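Long-range contacts in cadherin-related family member 2 (Homo sapiens, PDB 5CZR), which forms calcium-dependent heterophilic adhesion complexes with CDHR5 on adjacent microvilli, and so controls how microvilli pack at the apical surface of epithelial cells: residues A[71-76]-A[90-95]; A[103-108]-A[201-206]; A[155-160]-A[170-175]; A[182-187]-A[205-210]. All coordinates share one frame; numbering follows the deposited sequence.

The chain holds the first two cadherin repeats of the protein, strung end to end with calcium ions between them. Starting from the N terminus, contact 1 closes a hairpin of strands 73-81 and 86-96 in the first repeat before any other contact opens. Contact 2 opens just past the calcium-bound linker and closes some 93 residues later, tying the first strand of the second repeat to the loop ahead of its last strand. Nested inside that long loop, contact 3 joins strand 158-160 to the loop after strand 165-168. Contact 4 pairs strands 180-189 and 206-213, and shares Pro205 and Val206 with contact 2.

Contact 1 (A[71-76]-A[90-95]); sequences LYTFKV and EMLVIV
Residues 73-76 and 90-95 run antiparallel, their short axes 4.6 Å apart at closest and 155° between directions, with Phe74 facing Val93 and Val76 facing Met91 as hydrogen-bonded pairs. The bond from Val93 N to Phe74 O is short, at 2.7 Å, and nearly straight; Met91 N to Val76 O is straighter still, at 175°. Where the ladder ends, Tyr72 O accepts from Val95 N and from a water that also donates to Val95 O. On the buried face the Phe74 ring lies beside Val93: its CG sits between the backbone N and the carbonyl carbon (chi1 60°), which brings the ring over the neighbouring strand, and Val93 CB stands 3.9 Å from the ring centroid, over one face, as a CH-pi contact. Phe50 stacks on the same ring. The other face carries Thr73, Lys75, Leu92 and Ile94; there Lys75, bent at chi2, lays its CD 3.3 Å from Glu90 OE2, while NZ to OE2 makes a long salt bridge of 4.0 Å. In this hairpin of the last two strands of the first cadherin repeat's beta sandwich, the inner face is apolar, and the outer charge pair probably adds only a loose electrostatic attraction.

Contact 2 (A[103-108]-A[201-206]); sequences PVFQNT and QCSLPV
Phe105 and Val206 make the apolar part of this contact. With CG anti to the carbonyl carbon (chi1 -81°), the phenyl ring is aimed at Val206, which crosses it obliquely: CG2 stands over the centre of one face, 3.8 Å from the centroid in a CH-pi contact, while CG1 comes 3.5 Å from Phe105 CD2. Ala187, Val127, Ala129 and Tyr142 also touch the ring. Polar groups meet the ring at its rim: Ser203 OG lies near the ring plane, 3.4 Å from Phe105 CE2, with Leu204 O at the same edge. No hydrogen bond crosses between the segments, yet Ser203 OG donates to Leu204 O at 2.7 Å from above the carbonyl plane and accepts from Ala187 N. Van der Waals packing accounts for the rest. Ser203 CB sits 3.2 Å from Pro103 O, and Pro103 CD rests 3.5 Å from Gln201 O. Nearer the calcium-bound linker, Gln201 NE2 donates to Asn99 O, and Cys202 forms a disulfide with Cys188. The chemistry implies that the first strand of the second repeat is fastened here by a ring lodged mainly among apolar side chains, while hydrogen bonds and the disulfide fix the facing loop to strand 180-189.

Contact 3 (A[155-160]-A[170-175]); sequences EHLFRI and GSLSYN
Leu157 reaches Gly170 and Leu172 because its CG is anti to the backbone N (chi1 -153°) and chi2 of 47° then carries both methyls out toward the 170-175 segment; Leu172, with CG beside its own backbone N (chi1 -56°), turns its CD2 back to meet them. Leu157 CD1 lies directly on the glycine backbone, 3.5 Å from Gly170 C, and also approaches Ser171 O at 3.7 Å. Leu157 CD2 and Leu172 CD2 touch tip to tip at 4.3 Å. The same Leu172 methyl stands obliquely to the Phe158 ring, 4.4 Å from CZ. Tyr181 gathers these groups from strand 180-189: it packs on both leucines and sets its ring edge-to-face with that of Phe158. Polar contact across the segments is slight, a weak, bent hydrogen bond from Gly170 N to Leu157 O at 3.5 Å. Other hydrogen bonds run to neighbours: His156 O accepts from Asn169 ND2, and Ser171 O from Lys177 NZ. Contact 3 therefore joins the start of strand 158-160 to the loop after strand 165-168 chiefly through leucine methyls and an aromatic ring, so its cohesion should come mainly from burying apolar surface at this end of the second repeat.

Contact 4 (A[182-187]-A[205-210]); sequences QLELKA and PVFLSI
Leu183 and Leu208, and next to them Leu185 and Val206, form two hydrogen-bonded antiparallel pairs, and in each the N-H and C=O of both residues are satisfied across the strands. Leu183 N donates to Leu208 O and Leu208 N returns a bond to Leu183 O, both nearly straight. Leu185 N to Val206 O is shorter, 2.7 Å, with an angle of 175°; Val206 N completes the pair on Leu185 O. Several acceptors receive a CA-H as well: Gln182 CA lies 3.3 Å from Leu208 O, and Phe207 CA 3.4 Å from Leu183 O. The other backbone edge of 182-187 pairs with strand 140-148, Gln182 with Ile148, Glu184 with Glu145 and Lys146, and Lys186 with Ser143.

On the Gln182, Glu184 and Phe207 face, two polar side chains come against the CD1-CE1 side of the Phe207 ring, both obliquely and through van der Waals contact. Glu184, extended with CG anti to the backbone N (chi1 -175°), runs beside it and puts CG 3.5 Å from Phe207 CE1. Gln182 meets the next ring atom, OE1 3.5 Å from Phe207 CD1. The opposite face is aliphatic: Leu185 CB meets Val206 CG2 at 3.7 Å, and Leu183 CD1 touches Ile210 CD1 at 4.0 Å, with Ile166 and Phe125 of the facing sheet beyond. This pairing of the last two long strands, one face turned to the sandwich core, is characteristic of the Greek-key beta sandwich of a cadherin repeat.

Contact 1 (A[71-76]-A[90-95])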
loop_
_atom_site.group_PDB
_atom_site.type_symbol
_atom_site.label_atom_id
_atom_site.label_comp_id
_atom_site.label_asym_id
_atom_site.label_seq_id
_atom_site.Cartn_x
_atom_site.Cartn_y
_atom_site.Cartn_z
ATOM N N LEU A 71 -8.002 5.476 8.012
ATOM C CA LEU A 71 -9.302 6.138 7.933
ATOM C C LEU A 71 -9.653 6.334 6.457
ATOM O O LEU A 71 -9.159 7.271 5.813
ATOM C CB LEU A 71 -9.197 7.493 8.638
ATOM C CG LEU A 71 -10.469 8.276 8.844
ATOM C CD1 LEU A 71 -11.449 7.486 9.725
ATOM C CD2 LEU A 71 -10.143 9.608 9.492
ATOM N N TYR A 72 -10.403 5.398 5.891
ATOM C CA TYR A 72 -10.549 5.344 4.439
ATOM C C TYR A 72 -11.674 6.193 3.915
ATOM O O TYR A 72 -11.725 6.524 2.741
ATOM C CB TYR A 72 -10.661 3.889 3.941
ATOM C CG TYR A 72 -12.086 3.261 4.040
ATOM C CD1 TYR A 72 -12.871 3.358 5.205
ATOM C CD2 TYR A 72 -12.656 2.663 2.943
ATOM C CE1 TYR A 72 -14.172 2.860 5.258
ATOM C CE2 TYR A 72 -13.943 2.106 2.980
ATOM C CZ TYR A 72 -14.715 2.225 4.129
ATOM O OH TYR A 72 -15.980 1.703 4.156
ATOM N N THR A 73 -12.584 6.543 4.813
ATOM C CA THR A 73 -13.508 7.628 4.589
ATOM C C THR A 73 -13.771 8.317 5.916
ATOM O O THR A 73 -13.593 7.706 6.978
ATOM C CB THR A 73 -14.886 7.175 4.111
ATOM O OG1 THR A 73 -15.490 6.435 5.174
ATOM C CG2 THR A 73 -14.796 6.326 2.846
ATOM N N PHE A 74 -14.271 9.553 5.846
ATOM C CA PHE A 74 -14.727 10.251 7.029
ATOM C C PHE A 74 -15.604 11.433 6.669
ATOM O O PHE A 74 -15.655 11.836 5.502
ATOM C CB PHE A 74 -13.559 10.686 7.909
ATOM C CG PHE A 74 -12.587 11.624 7.244
ATOM C CD1 PHE A 74 -11.526 11.139 6.516
ATOM C CD2 PHE A 74 -12.743 13.002 7.365
ATOM C CE1 PHE A 74 -10.630 11.991 5.908
ATOM C CE2 PHE A 74 -11.829 13.873 6.798
ATOM C CZ PHE A 74 -10.773 13.365 6.054
ATOM N N LYS A 75 -16.323 11.938 7.665
ATOM C CA LYS A 75 -17.271 13.005 7.434
ATOM C C LYS A 75 -16.705 14.285 7.993
ATOM O O LYS A 75 -16.079 14.280 9.033
ATOM C CB LYS A 75 -18.610 12.765 8.170
ATOM C CG LYS A 75 -19.089 11.306 8.168
ATOM C CD LYS A 75 -20.090 10.930 7.080
ATOM C CE LYS A 75 -20.351 9.418 7.058
ATOM N NZ LYS A 75 -21.299 9.111 5.957
ATOM N N VAL A 76 -17.056 15.380 7.346
ATOM C CA VAL A 76 -16.823 16.680 7.913
ATOM C C VAL A 76 -18.056 17.532 7.730
ATOM O O VAL A 76 -18.895 17.249 6.886
ATOM C CB VAL A 76 -15.605 17.384 7.255
ATOM C CG1 VAL A 76 -14.332 16.682 7.642
ATOM C CG2 VAL A 76 -15.753 17.447 5.739
ATOM N N GLU A 90 -23.202 18.045 5.782
ATOM C CA GLU A 90 -22.189 17.051 5.912
ATOM C C GLU A 90 -21.606 16.706 4.545
ATOM O O GLU A 90 -22.305 16.691 3.540
ATOM C CB GLU A 90 -22.809 15.927 6.698
ATOM C CG GLU A 90 -22.032 14.657 6.844
ATOM C CD GLU A 90 -22.790 13.650 7.703
ATOM O OE1 GLU A 90 -23.283 14.043 8.791
ATOM O OE2 GLU A 90 -22.944 12.484 7.264
ATOM N N MET A 91 -20.279 16.581 4.503
ATOM C CA MET A 91 -19.568 16.092 3.330
ATOM C C MET A 91 -18.827 14.791 3.658
ATOM O O MET A 91 -18.124 14.697 4.670
ATOM C CB MET A 91 -18.564 17.143 2.844
ATOM C CG MET A 91 -17.851 16.787 1.549
ATOM S SD MET A 91 -16.532 17.930 1.071
ATOM C CE MET A 91 -17.343 18.717 -0.308
ATOM N N LEU A 92 -18.927 13.819 2.757
ATOM C CA LEU A 92 -18.161 12.566 2.880
ATOM C C LEU A 92 -16.805 12.697 2.172
ATOM O O LEU A 92 -16.747 13.027 0.987
ATOM C CB LEU A 92 -18.929 11.395 2.267
ATOM C CG LEU A 92 -18.241 10.020 2.329
ATOM C CD1 LEU A 92 -18.060 9.537 3.770
ATOM C CD2 LEU A 92 -19.026 8.975 1.523
ATOM N N VAL A 93 -15.725 12.492 2.910
ATOM C CA VAL A 93 -14.395 12.467 2.300
ATOM C C VAL A 93 -14.041 11.008 1.988
ATOM O O VAL A 93 -14.079 10.170 2.879
ATOM C CB VAL A 93 -13.334 13.080 3.204
ATOM C CG1 VAL A 93 -11.977 13.025 2.520
ATOM C CG2 VAL A 93 -13.681 14.529 3.519
ATOM N N ILE A 94 -13.773 10.723 0.718
ATOM C CA ILE A 94 -13.417 9.352 0.273
ATOM C C ILE A 94 -11.953 9.360 -0.080
ATOM O O ILE A 94 -11.537 10.085 -0.999
ATOM C CB ILE A 94 -14.230 8.947 -0.957
ATOM C CG1 ILE A 94 -15.692 8.859 -0.575
ATOM C CG2 ILE A 94 -13.746 7.607 -1.540
ATOM C CD1 ILE A 94 -16.640 8.949 -1.739
ATOM N N VAL A 95 -11.173 8.645 0.716
ATOM C CA VAL A 95 -9.758 8.597 0.540
ATOM C C VAL A 95 -9.441 7.443 -0.437
ATOM O O VAL A 95 -9.904 6.341 -0.234
ATOM C CB VAL A 95 -9.054 8.348 1.884
ATOM C CG1 VAL A 95 -7.539 8.283 1.700
ATOM C CG2 VAL A 95 -9.404 9.427 2.894
HETATM O O HOH W 1 -12.342 5.029 0.508
#

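Contact 2 (A[103-108]-A[201-206])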
loop_
_atom_site.group_PDB
_atom_site.type_symbol
_atom_site.label_atom_id
_atom_site.label_comp_id
_atom_site.label_asym_id
_atom_site.label_seq_id
_atom_site.Cartn_x
_atom_site.Cartn_y
_atom_site.Cartn_z
ATOM N N PRO A 103 5.418 -5.361 0.543
ATOM C CA PRO A 103 5.233 -6.644 1.189
ATOM C C PRO A 103 6.177 -6.871 2.394
ATOM O O PRO A 103 7.336 -6.483 2.358
ATOM C CB PRO A 103 5.530 -7.637 0.078
ATOM C CG PRO A 103 5.303 -6.869 -1.187
ATOM C CD PRO A 103 5.794 -5.491 -0.871
ATOM N N VAL A 104 5.643 -7.498 3.446
ATOM C CA VAL A 104 6.371 -7.774 4.684
ATOM C C VAL A 104 6.292 -9.306 4.923
ATOM O O VAL A 104 5.218 -9.888 4.984
ATOM C CB VAL A 104 5.731 -6.997 5.887
ATOM C CG1 VAL A 104 6.359 -7.381 7.238
ATOM C CG2 VAL A 104 5.811 -5.482 5.682
ATOM N N PHE A 105 7.444 -9.931 5.101
ATOM C CA PHE A 105 7.524 -11.339 5.410
ATOM C C PHE A 105 7.071 -11.610 6.841
ATOM O O PHE A 105 7.435 -10.882 7.754
ATOM C CB PHE A 105 8.944 -11.874 5.176
ATOM C CG PHE A 105 9.234 -12.178 3.751
ATOM C CD1 PHE A 105 8.807 -13.363 3.199
ATOM C CD2 PHE A 105 9.897 -11.256 2.947
ATOM C CE1 PHE A 105 9.011 -13.641 1.862
ATOM C CE2 PHE A 105 10.121 -11.524 1.605
ATOM C CZ PHE A 105 9.682 -12.735 1.060
ATOM N N GLN A 106 6.220 -12.635 6.998
ATOM C CA GLN A 106 5.606 -12.948 8.285
ATOM C C GLN A 106 6.514 -13.821 9.151
ATOM O O GLN A 106 6.656 -13.582 10.338
ATOM C CB GLN A 106 4.248 -13.640 8.087
ATOM C CG GLN A 106 3.224 -12.813 7.321
ATOM C CD GLN A 106 2.972 -11.421 7.944
ATOM O OE1 GLN A 106 2.207 -11.299 8.896
ATOM N NE2 GLN A 106 3.593 -10.379 7.384
ATOM N N ASN A 107 7.120 -14.808 8.520
ATOM C CA ASN A 107 7.971 -15.823 9.146
ATOM C C ASN A 107 8.987 -15.298 10.171
ATOM O O ASN A 107 9.629 -14.277 9.930
ATOM C CB ASN A 107 8.750 -16.534 8.025
ATOM C CG ASN A 107 7.871 -16.933 6.809
ATOM O OD1 ASN A 107 7.413 -16.083 5.999
ATOM N ND2 ASN A 107 7.703 -18.259 6.648
ATOM N N THR A 108 9.147 -15.994 11.300
ATOM C CA THR A 108 10.271 -15.718 12.218
ATOM C C THR A 108 11.504 -16.432 11.665
ATOM O O THR A 108 12.531 -15.808 11.332
ATOM C CB THR A 108 9.966 -16.244 13.644
ATOM O OG1 THR A 108 8.713 -15.719 14.038
ATOM C CG2 THR A 108 11.016 -15.850 14.736
ATOM N N GLN A 201 6.545 -1.691 -5.092
ATOM C CA GLN A 201 7.195 -1.798 -3.774
ATOM C C GLN A 201 7.701 -3.186 -3.532
ATOM O O GLN A 201 7.012 -4.149 -3.851
ATOM C CB GLN A 201 6.240 -1.425 -2.630
ATOM C CG GLN A 201 5.573 -0.074 -2.780
ATOM C CD GLN A 201 6.431 1.069 -2.242
ATOM O OE1 GLN A 201 7.602 0.896 -1.946
ATOM N NE2 GLN A 201 5.832 2.247 -2.111
ATOM N N CYS A 202 8.898 -3.298 -2.960
ATOM C CA CYS A 202 9.515 -4.590 -2.703
ATOM C C CYS A 202 9.885 -4.680 -1.249
ATOM O O CYS A 202 10.239 -3.681 -0.638
ATOM C CB CYS A 202 10.756 -4.799 -3.595
ATOM S SG CYS A 202 10.364 -4.963 -5.366
ATOM N N SER A 203 9.786 -5.876 -0.681
ATOM C CA SER A 203 10.263 -6.134 0.672
ATOM C C SER A 203 11.752 -5.913 0.819
ATOM O O SER A 203 12.501 -5.944 -0.158
ATOM C CB SER A 203 9.992 -7.601 1.059
ATOM O OG SER A 203 10.848 -8.481 0.365
ATOM N N LEU A 204 12.177 -5.807 2.065
ATOM C CA LEU A 204 13.544 -6.116 2.439
ATOM C C LEU A 204 13.889 -7.558 2.011
ATOM O O LEU A 204 13.008 -8.422 1.927
ATOM C CB LEU A 204 13.686 -6.014 3.952
ATOM C CG LEU A 204 13.468 -4.623 4.584
ATOM C CD1 LEU A 204 13.012 -4.769 6.045
ATOM C CD2 LEU A 204 14.737 -3.764 4.470
ATOM N N PRO A 205 15.162 -7.822 1.687
ATOM C CA PRO A 205 15.559 -9.189 1.364
ATOM C C PRO A 205 15.504 -10.106 2.594
ATOM O O PRO A 205 15.757 -9.651 3.708
ATOM C CB PRO A 205 16.987 -9.038 0.897
ATOM C CG PRO A 205 17.476 -7.785 1.593
ATOM C CD PRO A 205 16.295 -6.876 1.640
ATOM N N VAL A 206 15.138 -11.378 2.376
ATOM C CA VAL A 206 15.224 -12.402 3.410
ATOM C C VAL A 206 16.095 -13.534 2.909
ATOM O O VAL A 206 16.163 -13.798 1.697
ATOM C CB VAL A 206 13.846 -12.934 3.895
ATOM C CG1 VAL A 206 13.012 -11.785 4.502
ATOM C CG2 VAL A 206 13.081 -13.593 2.779
#

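Contact 3 (A[155-160]-A[170-175])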
loop_
_atom_site.group_PDB
_atom_site.type_symbol
_atom_site.label_atom_id
_atom_site.label_comp_id
_atom_site.label_asym_id
_atom_site.label_seq_id
_atom_site.Cartn_x
_atom_site.Cartn_y
_atom_site.Cartn_z
ATOM N N GLU A 155 21.555 -22.100 -9.808
ATOM C CA GLU A 155 20.510 -21.160 -10.259
ATOM C C GLU A 155 19.152 -21.823 -10.607
ATOM O O GLU A 155 18.114 -21.190 -10.524
ATOM C CB GLU A 155 21.011 -20.258 -11.429
ATOM C CG GLU A 155 22.064 -20.866 -12.380
ATOM C CD GLU A 155 22.236 -20.126 -13.717
ATOM O OE1 GLU A 155 21.379 -19.271 -14.070
ATOM O OE2 GLU A 155 23.226 -20.414 -14.446
ATOM N N HIS A 156 19.187 -23.092 -10.998
ATOM C CA HIS A 156 17.999 -23.831 -11.428
ATOM C C HIS A 156 17.558 -24.877 -10.396
ATOM O O HIS A 156 16.721 -25.707 -10.686
ATOM C CB HIS A 156 18.289 -24.532 -12.783
ATOM C CG HIS A 156 18.698 -23.587 -13.875
ATOM N ND1 HIS A 156 17.982 -22.442 -14.176
ATOM C CD2 HIS A 156 19.753 -23.608 -14.727
ATOM C CE1 HIS A 156 18.575 -21.805 -15.172
ATOM N NE2 HIS A 156 19.651 -22.490 -15.523
ATOM N N LEU A 157 18.158 -24.850 -9.217
ATOM C CA LEU A 157 17.992 -25.895 -8.231
ATOM C C LEU A 157 16.706 -25.736 -7.399
ATOM O O LEU A 157 16.132 -26.716 -6.936
ATOM C CB LEU A 157 19.192 -25.917 -7.303
ATOM C CG LEU A 157 19.556 -27.217 -6.635
ATOM C CD1 LEU A 157 19.558 -28.379 -7.632
ATOM C CD2 LEU A 157 20.936 -27.057 -6.021
ATOM N N PHE A 158 16.264 -24.496 -7.229
ATOM C CA PHE A 158 15.082 -24.203 -6.457
ATOM C C PHE A 158 14.174 -23.303 -7.261
ATOM O O PHE A 158 14.631 -22.556 -8.105
ATOM C CB PHE A 158 15.451 -23.540 -5.140
ATOM C CG PHE A 158 16.340 -24.377 -4.274
ATOM C CD1 PHE A 158 15.791 -25.349 -3.468
ATOM C CD2 PHE A 158 17.707 -24.209 -4.296
ATOM C CE1 PHE A 158 16.580 -26.145 -2.674
ATOM C CE2 PHE A 158 18.525 -24.962 -3.474
ATOM C CZ PHE A 158 17.959 -25.961 -2.684
ATOM N N ARG A 159 12.878 -23.436 -7.026
ATOM C CA ARG A 159 11.923 -22.580 -7.653
ATOM C C ARG A 159 10.966 -22.155 -6.573
ATOM O O ARG A 159 10.665 -22.920 -5.650
ATOM C CB ARG A 159 11.345 -23.294 -8.882
ATOM C CG ARG A 159 10.065 -22.734 -9.436
ATOM C CD ARG A 159 9.241 -23.746 -10.222
ATOM N NE ARG A 159 8.164 -23.108 -11.029
ATOM C CZ ARG A 159 7.240 -23.761 -11.731
ATOM N NH1 ARG A 159 6.331 -23.084 -12.417
ATOM N NH2 ARG A 159 7.224 -25.079 -11.761
ATOM N N ILE A 160 10.520 -20.907 -6.627
ATOM C CA ILE A 160 9.470 -20.460 -5.685
ATOM C C ILE A 160 8.157 -20.280 -6.423
ATOM O O ILE A 160 8.142 -19.675 -7.477
ATOM C CB ILE A 160 9.890 -19.188 -4.922
ATOM C CG1 ILE A 160 8.911 -18.889 -3.813
ATOM C CG2 ILE A 160 10.057 -17.979 -5.852
ATOM C CD1 ILE A 160 9.464 -17.988 -2.728
ATOM N N GLY A 170 16.043 -29.596 -8.873
ATOM C CA GLY A 170 17.107 -30.472 -9.403
ATOM C C GLY A 170 17.661 -31.252 -8.231
ATOM O O GLY A 170 17.189 -31.097 -7.097
ATOM N N SER A 171 18.579 -32.153 -8.474
ATOM C CA SER A 171 18.950 -33.087 -7.434
ATOM C C SER A 171 20.071 -32.504 -6.598
ATOM O O SER A 171 20.912 -31.743 -7.096
ATOM C CB SER A 171 19.301 -34.476 -8.023
ATOM O OG SER A 171 20.489 -34.409 -8.751
ATOM N N LEU A 172 20.089 -32.897 -5.333
ATOM C CA LEU A 172 21.109 -32.476 -4.397
ATOM C C LEU A 172 22.269 -33.478 -4.285
ATOM O O LEU A 172 22.141 -34.632 -4.668
ATOM C CB LEU A 172 20.453 -32.340 -3.026
ATOM C CG LEU A 172 19.244 -31.403 -2.988
ATOM C CD1 LEU A 172 18.442 -31.618 -1.719
ATOM C CD2 LEU A 172 19.676 -29.965 -3.084
ATOM N N SER A 173 23.385 -33.028 -3.727
ATOM C CA SER A 173 24.516 -33.909 -3.339
ATOM C C SER A 173 25.441 -33.179 -2.368
ATOM O O SER A 173 26.128 -32.219 -2.757
ATOM C CB SER A 173 25.326 -34.349 -4.571
ATOM O OG SER A 173 26.473 -35.132 -4.211
ATOM N N TYR A 174 25.445 -33.630 -1.118
ATOM C CA TYR A 174 26.349 -33.113 -0.067
ATOM C C TYR A 174 27.796 -33.094 -0.532
ATOM O O TYR A 174 28.492 -32.103 -0.340
ATOM C CB TYR A 174 26.228 -33.962 1.217
ATOM C CG TYR A 174 27.087 -33.507 2.393
ATOM C CD1 TYR A 174 28.436 -33.886 2.506
ATOM C CD2 TYR A 174 26.532 -32.747 3.428
ATOM C CE1 TYR A 174 29.207 -33.486 3.601
ATOM C CE2 TYR A 174 27.286 -32.340 4.524
ATOM C CZ TYR A 174 28.624 -32.697 4.604
ATOM O OH TYR A 174 29.353 -32.285 5.701
ATOM N N ASN A 175 28.236 -34.199 -1.129
ATOM C CA ASN A 175 29.654 -34.420 -1.476
ATOM C C ASN A 175 30.025 -33.733 -2.793
ATOM O O ASN A 175 31.062 -33.109 -2.859
ATOM C CB ASN A 175 29.975 -35.944 -1.543
ATOM C CG ASN A 175 29.702 -36.667 -0.216
ATOM O OD1 ASN A 175 28.862 -37.610 -0.125
ATOM N ND2 ASN A 175 30.403 -36.230 0.814
#

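Contact 4 (A[182-187]-A[205-210])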
loop_
_atom_site.group_PDB
_atom_site.type_symbol
_atom_site.label_atom_id
_atom_site.label_comp_id
_atom_site.label_asym_id
_atom_site.label_seq_id
_atom_site.Cartn_x
_atom_site.Cartn_y
_atom_site.Cartn_z
ATOM N N GLN A 182 22.286 -20.920 0.501
ATOM C CA GLN A 182 21.570 -19.749 0.992
ATOM C C GLN A 182 20.786 -19.107 -0.131
ATOM O O GLN A 182 21.356 -18.777 -1.168
ATOM C CB GLN A 182 22.538 -18.747 1.554
ATOM C CG GLN A 182 21.859 -17.781 2.495
ATOM C CD GLN A 182 22.595 -16.468 2.620
ATOM O OE1 GLN A 182 22.988 -15.797 1.624
ATOM N NE2 GLN A 182 22.724 -16.046 3.860
ATOM N N LEU A 183 19.481 -18.986 0.065
ATOM C CA LEU A 183 18.584 -18.420 -0.929
ATOM C C LEU A 183 18.181 -17.050 -0.452
ATOM O O LEU A 183 17.660 -16.919 0.659
ATOM C CB LEU A 183 17.292 -19.244 -1.111
ATOM C CG LEU A 183 17.228 -20.479 -2.011
ATOM C CD1 LEU A 183 18.396 -21.357 -1.688
ATOM C CD2 LEU A 183 15.951 -21.268 -1.857
ATOM N N GLU A 184 18.410 -16.039 -1.293
ATOM C CA GLU A 184 17.948 -14.720 -1.012
ATOM C C GLU A 184 16.601 -14.584 -1.690
ATOM O O GLU A 184 16.480 -14.834 -2.877
ATOM C CB GLU A 184 18.912 -13.667 -1.536
ATOM C CG GLU A 184 18.497 -12.257 -1.147
ATOM C CD GLU A 184 19.328 -11.175 -1.806
ATOM O OE1 GLU A 184 20.535 -11.371 -1.980
ATOM O OE2 GLU A 184 18.768 -10.127 -2.168
ATOM N N LEU A 185 15.585 -14.222 -0.916
ATOM C CA LEU A 185 14.230 -14.103 -1.439
ATOM C C LEU A 185 13.778 -12.656 -1.367
ATOM O O LEU A 185 14.149 -11.897 -0.447
ATOM C CB LEU A 185 13.267 -14.992 -0.639
ATOM C CG LEU A 185 13.710 -16.436 -0.399
ATOM C CD1 LEU A 185 12.836 -17.113 0.628
ATOM C CD2 LEU A 185 13.740 -17.230 -1.700
ATOM N N LYS A 186 12.915 -12.305 -2.299
ATOM C CA LYS A 186 12.287 -10.997 -2.328
ATOM C C LYS A 186 10.777 -11.183 -2.612
ATOM O O LYS A 186 10.357 -12.146 -3.276
ATOM C CB LYS A 186 12.930 -10.177 -3.426
ATOM C CG LYS A 186 12.694 -8.696 -3.327
ATOM C CD LYS A 186 13.356 -7.814 -4.426
ATOM C CE LYS A 186 13.954 -6.483 -3.866
ATOM N NZ LYS A 186 14.465 -5.510 -4.883
ATOM N N ALA A 187 9.977 -10.270 -2.073
ATOM C CA ALA A 187 8.579 -10.162 -2.405
ATOM C C ALA A 187 8.275 -8.743 -2.872
ATOM O O ALA A 187 8.635 -7.793 -2.190
ATOM C CB ALA A 187 7.736 -10.509 -1.179
ATOM N N PRO A 205 15.162 -7.822 1.687
ATOM C CA PRO A 205 15.559 -9.189 1.364
ATOM C C PRO A 205 15.504 -10.106 2.594
ATOM O O PRO A 205 15.757 -9.651 3.708
ATOM C CB PRO A 205 16.987 -9.038 0.897
ATOM C CG PRO A 205 17.476 -7.785 1.593
ATOM C CD PRO A 205 16.295 -6.876 1.640
ATOM N N VAL A 206 15.138 -11.378 2.376
ATOM C CA VAL A 206 15.224 -12.402 3.410
ATOM C C VAL A 206 16.095 -13.534 2.909
ATOM O O VAL A 206 16.163 -13.798 1.697
ATOM C CB VAL A 206 13.846 -12.934 3.895
ATOM C CG1 VAL A 206 13.012 -11.785 4.502
ATOM C CG2 VAL A 206 13.081 -13.593 2.779
ATOM N N PHE A 207 16.731 -14.204 3.857
ATOM C CA PHE A 207 17.694 -15.252 3.571
ATOM C C PHE A 207 17.263 -16.582 4.186
ATOM O O PHE A 207 17.091 -16.684 5.410
ATOM C CB PHE A 207 19.058 -14.844 4.097
ATOM C CG PHE A 207 19.569 -13.608 3.445
ATOM C CD1 PHE A 207 20.211 -13.678 2.217
ATOM C CD2 PHE A 207 19.316 -12.351 4.002
ATOM C CE1 PHE A 207 20.681 -12.518 1.588
ATOM C CE2 PHE A 207 19.762 -11.181 3.371
ATOM C CZ PHE A 207 20.461 -11.274 2.171
ATOM N N LEU A 208 17.113 -17.588 3.330
ATOM C CA LEU A 208 16.810 -18.939 3.761
ATOM C C LEU A 208 18.092 -19.794 3.754
ATOM O O LEU A 208 18.740 -19.941 2.718
ATOM C CB LEU A 208 15.747 -19.532 2.848
ATOM C CG LEU A 208 15.462 -21.029 2.943
ATOM C CD1 LEU A 208 15.019 -21.473 4.323
ATOM C CD2 LEU A 208 14.392 -21.387 1.936
ATOM N N SER A 209 18.446 -20.342 4.910
ATOM C CA SER A 209 19.578 -21.250 5.023
ATOM C C SER A 209 19.144 -22.699 4.914
ATOM O O SER A 209 18.281 -23.153 5.660
ATOM C CB SER A 209 20.275 -21.038 6.341
ATOM O OG SER A 209 20.719 -19.692 6.394
ATOM N N ILE A 210 19.709 -23.395 3.949
ATOM C CA ILE A 210 19.373 -24.774 3.714
ATOM C C ILE A 210 20.607 -25.598 3.942
ATOM O O ILE A 210 21.578 -25.433 3.227
ATOM C CB ILE A 210 18.859 -24.999 2.277
ATOM C CG1 ILE A 210 17.572 -24.180 2.046
ATOM C CG2 ILE A 210 18.586 -26.499 2.015
ATOM C CD1 ILE A 210 16.981 -24.278 0.655
#